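Local coordinates for DegV family protein (Eubacterium eligens, PDB 3FDJ), which is of unknown function but, as a member of the DegV family, probably binds a fatty acid or similar lipid, as its characterised relatives do, at residues 6-9 against 10-14; 169-173 against 174-178. One frame throughout, in Å; residues are numbered along the deposited sequence.

Interaction 1. Residues 6-9 against 10-14; sequences LVAD and SACDI
Asp9 folds its carboxylate forward over the turn that follows it, and OD1 accepts a hydrogen bond from Ala11 N at 2.9 Å. The bond is bent, with an N-H...O angle of 138°, and it uses the anti lone pair, the one facing away from OD2. The first torsion accounts for this reach: at 69° it sets CG between the backbone N and the carbonyl carbon. Packing beside the bond is tight, since Asp9 OD1 also lies 3.0 Å from Ala11 CB. OD2 is engaged separately, by Ile83 N just beyond strand 77-82, so the two oxygens tie the turn to a neighbouring strand end. The backbone closes a second ring, Cys12 N donating to Asp9 O at 3.1 Å in a straighter bond of 164°. Cys12 turns its side chain back toward the strand, where SG rests 3.9 Å from Ala8 CB in an apolar contact. Cys12 SG also receives a weak hydrogen bond from Ile14 N, at 3.7 Å. With an alanine here instead of Asp9, Ala11 N and Ile83 N would probably lose their carboxylate acceptor and the turn could drift from the adjacent strand. The side-chain bond to Ala11 N makes an Asx turn and the main-chain bond from Cys12 N closes a beta-turn over 9-12, leading into a short 3-10 segment at the C-terminal end of strand 5-9, which runs parallel to strands 21-30 and 77-82.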
loop_
_atom_site.group_PDB
_atom_site.type_symbol
_atom_site.label_atom_id
_atom_site.label_comp_id
_atom_site.label_asym_id
_atom_site.label_seq_id
_atom_site.Cartn_x
_atom_site.Cartn_y
_atom_site.Cartn_z
ATOM N N LEU A 6 -3.455 12.063 11.059
ATOM C CA LEU A 6 -3.326 10.801 10.349
ATOM C C LEU A 6 -1.837 10.414 10.187
ATOM O O LEU A 6 -1.002 11.243 9.836
ATOM C CB LEU A 6 -4.038 10.889 8.985
ATOM C CG LEU A 6 -5.523 11.260 9.018
ATOM C CD1 LEU A 6 -6.132 11.238 7.574
ATOM C CD2 LEU A 6 -6.323 10.391 9.978
ATOM N N VAL A 7 -1.516 9.154 10.464
ATOM C CA VAL A 7 -0.154 8.641 10.349
ATOM C C VAL A 7 -0.214 7.339 9.560
ATOM O O VAL A 7 -1.179 6.558 9.711
ATOM C CB VAL A 7 0.470 8.401 11.750
ATOM C CG1 VAL A 7 1.906 7.883 11.655
ATOM C CG2 VAL A 7 0.470 9.709 12.595
ATOM N N ALA A 8 0.782 7.098 8.710
ATOM C CA ALA A 8 0.849 5.818 8.006
ATOM C C ALA A 8 2.276 5.426 7.779
ATOM O O ALA A 8 3.145 6.277 7.672
ATOM C CB ALA A 8 0.111 5.902 6.664
ATOM N N ASP A 9 2.543 4.126 7.691
ATOM C CA ASP A 9 3.838 3.743 7.193
ATOM C C ASP A 9 3.989 4.053 5.694
ATOM O O ASP A 9 3.008 4.233 4.955
ATOM C CB ASP A 9 4.179 2.313 7.528
ATOM C CG ASP A 9 3.348 1.345 6.785
ATOM O OD1 ASP A 9 3.478 1.304 5.524
ATOM O OD2 ASP A 9 2.597 0.590 7.458
ATOM N N SER A 10 5.245 4.098 5.264
ATOM C CA SER A 10 5.601 4.542 3.915
ATOM C C SER A 10 5.138 3.589 2.799
ATOM O O SER A 10 5.220 3.943 1.629
ATOM C CB SER A 10 7.119 4.766 3.832
ATOM O OG SER A 10 7.832 3.536 3.906
ATOM N N ALA A 11 4.624 2.411 3.155
ATOM C CA ALA A 11 3.964 1.542 2.166
ATOM C C ALA A 11 2.714 2.194 1.564
ATOM O O ALA A 11 2.198 1.685 0.570
ATOM C CB ALA A 11 3.621 0.198 2.749
ATOM N N CYS A 12 2.236 3.297 2.145
ATOM C CA CYS A 12 1.104 4.034 1.573
ATOM C C CYS A 12 1.478 4.852 0.330
ATOM O O CYS A 12 0.600 5.369 -0.357
ATOM C CB CYS A 12 0.460 4.933 2.621
ATOM S SG CYS A 12 1.418 6.365 3.032
ATOM N N ASP A 13 2.781 4.969 0.060
ATOM C CA ASP A 13 3.343 5.635 -1.143
ATOM C C ASP A 13 3.235 7.174 -1.153
ATOM O O ASP A 13 3.748 7.807 -2.084
ATOM C CB ASP A 13 2.732 5.104 -2.467
ATOM C CG ASP A 13 2.811 3.572 -2.617
ATOM O OD1 ASP A 13 3.928 3.016 -2.493
ATOM O OD2 ASP A 13 1.751 2.938 -2.917
ATOM N N ILE A 14 2.599 7.777 -0.149
ATOM C CA ILE A 14 2.357 9.227 -0.153
ATOM C C ILE A 14 3.020 9.879 1.045
ATOM O O ILE A 14 3.323 9.209 2.046
ATOM C CB ILE A 14 0.855 9.592 -0.229
ATOM C CG1 ILE A 14 0.064 9.042 0.958
ATOM C CG2 ILE A 14 0.275 9.037 -1.525
ATOM C CD1 ILE A 14 -1.317 9.662 1.147
#

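Interaction 2. Residues 169-173 against 174-178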
loop_
_atom_site.group_PDB
_atom_site.type_symbol
_atom_site.label_atom_id
_atom_site.label_comp_id
_atom_site.label_asym_id
_atom_site.label_seq_id
_atom_site.Cartn_x
_atom_site.Cartn_y
_atom_site.Cartn_z
ATOM N N GLY A 169 10.408 -14.533 1.745
ATOM C CA GLY A 169 9.410 -15.472 2.250
ATOM C C GLY A 169 7.983 -14.972 2.202
ATOM O O GLY A 169 7.135 -15.455 2.954
ATOM N N ARG A 170 7.697 -14.011 1.329
ATOM C CA ARG A 170 6.354 -13.424 1.295
ATOM C C ARG A 170 5.446 -13.941 0.180
ATOM O O ARG A 170 4.256 -13.595 0.133
ATOM C CB ARG A 170 6.461 -11.896 1.312
ATOM C CG ARG A 170 6.871 -11.482 2.715
ATOM C CD ARG A 170 7.336 -10.087 2.852
ATOM N NE ARG A 170 7.390 -9.799 4.284
ATOM C CZ ARG A 170 8.484 -9.510 4.983
ATOM N NH1 ARG A 170 8.378 -9.295 6.286
ATOM N NH2 ARG A 170 9.673 -9.407 4.399
ATOM N N VAL A 171 5.989 -14.773 -0.696
ATOM C CA VAL A 171 5.186 -15.478 -1.688
ATOM C C VAL A 171 5.856 -16.818 -1.924
ATOM O O VAL A 171 7.074 -16.930 -1.754
ATOM C CB VAL A 171 5.077 -14.662 -3.013
ATOM C CG1 VAL A 171 6.354 -14.829 -3.869
ATOM C CG2 VAL A 171 3.852 -15.054 -3.802
ATOM N N SER A 172 5.076 -17.836 -2.274
ATOM C CA SER A 172 5.654 -19.160 -2.569
ATOM C C SER A 172 6.539 -19.121 -3.801
ATOM O O SER A 172 6.307 -18.323 -4.717
ATOM C CB SER A 172 4.570 -20.208 -2.789
ATOM O OG SER A 172 3.816 -19.924 -3.964
ATOM N N LYS A 173 7.544 -19.987 -3.820
ATOM C CA LYS A 173 8.398 -20.146 -4.996
ATOM C C LYS A 173 7.611 -20.520 -6.255
ATOM O O LYS A 173 7.878 -19.971 -7.326
ATOM C CB LYS A 173 9.502 -21.170 -4.729
ATOM C CG LYS A 173 10.561 -20.625 -3.771
ATOM C CD LYS A 173 11.831 -21.485 -3.753
ATOM C CE LYS A 173 11.744 -22.666 -2.780
ATOM N NZ LYS A 173 12.396 -22.426 -1.442
ATOM N N VAL A 174 6.616 -21.400 -6.132
ATOM C CA VAL A 174 5.865 -21.818 -7.310
ATOM C C VAL A 174 5.166 -20.630 -7.944
ATOM O O VAL A 174 5.181 -20.494 -9.158
ATOM C CB VAL A 174 4.848 -22.995 -7.046
ATOM C CG1 VAL A 174 3.702 -22.576 -6.087
ATOM C CG2 VAL A 174 4.287 -23.505 -8.380
ATOM N N VAL A 175 4.587 -19.763 -7.111
ATOM C CA VAL A 175 3.903 -18.566 -7.577
ATOM C C VAL A 175 4.888 -17.605 -8.234
ATOM O O VAL A 175 4.635 -17.141 -9.334
ATOM C CB VAL A 175 3.098 -17.891 -6.443
ATOM C CG1 VAL A 175 2.713 -16.449 -6.827
ATOM C CG2 VAL A 175 1.836 -18.726 -6.152
ATOM N N ALA A 176 6.031 -17.381 -7.599
ATOM C CA ALA A 176 7.042 -16.467 -8.130
ATOM C C ALA A 176 7.646 -16.963 -9.435
ATOM O O ALA A 176 7.994 -16.149 -10.288
ATOM C CB ALA A 176 8.148 -16.223 -7.114
ATOM N N SER A 177 7.755 -18.283 -9.602
ATOM C CA SER A 177 8.414 -18.842 -10.787
ATOM C C SER A 177 7.717 -18.481 -12.096
ATOM O O SER A 177 8.365 -18.413 -13.127
ATOM C CB SER A 177 8.578 -20.360 -10.694
ATOM O OG SER A 177 7.324 -20.994 -10.778
ATOM N N ALA A 178 6.412 -18.259 -12.058
ATOM C CA ALA A 178 5.680 -17.887 -13.266
ATOM C C ALA A 178 6.250 -16.624 -13.909
ATOM O O ALA A 178 6.377 -16.543 -15.149
ATOM C CB ALA A 178 4.214 -17.676 -12.957
#
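Ser172 caps the helix that starts right after it, and its short side chain can be followed atom by atom to Val174 and Val175. Ser172 CB sits 4.2 Å from Val174 CG1, at the edge of contact. Beyond it, Ser172 OG accepts the capping bond from Val175 N at 3.2 Å, with an N-H...O angle of 155°. A chi1 of 66° sets OG between the backbone N and the carbonyl carbon, within reach of that N-H. Methyls also flank Ser172 OG, Val175 CG2 at 3.2 Å and Val174 CG1 at 3.4 Å. The carbonyl continues the helix pattern, Ser172 O taking Ala176 N at 3.0 Å with the donor 15° from the carbonyl plane. Just ahead of the cap, Val171 divides its methyls: Val171 CG2 lies 3.5 Å from Val175 CG1, the two side chains crossing obliquely, whereas Val171 CG1 meets Ala176 CB at 4.0 Å. Val171 and Ala176 hold the N' and N4 positions, so this contact fits a hydrophobic staple, a small one with alanine. Val171 also touches Leu165 and Ala166 of helix 163-167, which ends in a Schellman motif at Gly169. Helix 173-177 thus follows closely on helix 163-167, with Ala176 resting on Ala166, in the connection between strands 153-159 and 184-190.

How the interactions relate
Interaction 1 comes first along the chain and interaction 2 roughly 160 residues later, with centres 26 Å apart and nearest atoms about 11 Å apart, so they do not touch. Interaction 1 begins on strand 5-9 of one mixed sheet, while interaction 2 lies in the connection between strands 153-159 and 184-190 of the other. An indirect link runs through the chain after strand 77-82, which meets interaction 1 and also supplies Met87 O to Arg170 NE. Asp13 likewise reaches Gly259 N, after strand 253-257 of the second sheet. These bonds join the two halves, consistent with the two-lobed build of DegV proteins. Of the sodium ligands, Lys160 precedes interaction 2 and Ala179 and Ile184 follow it.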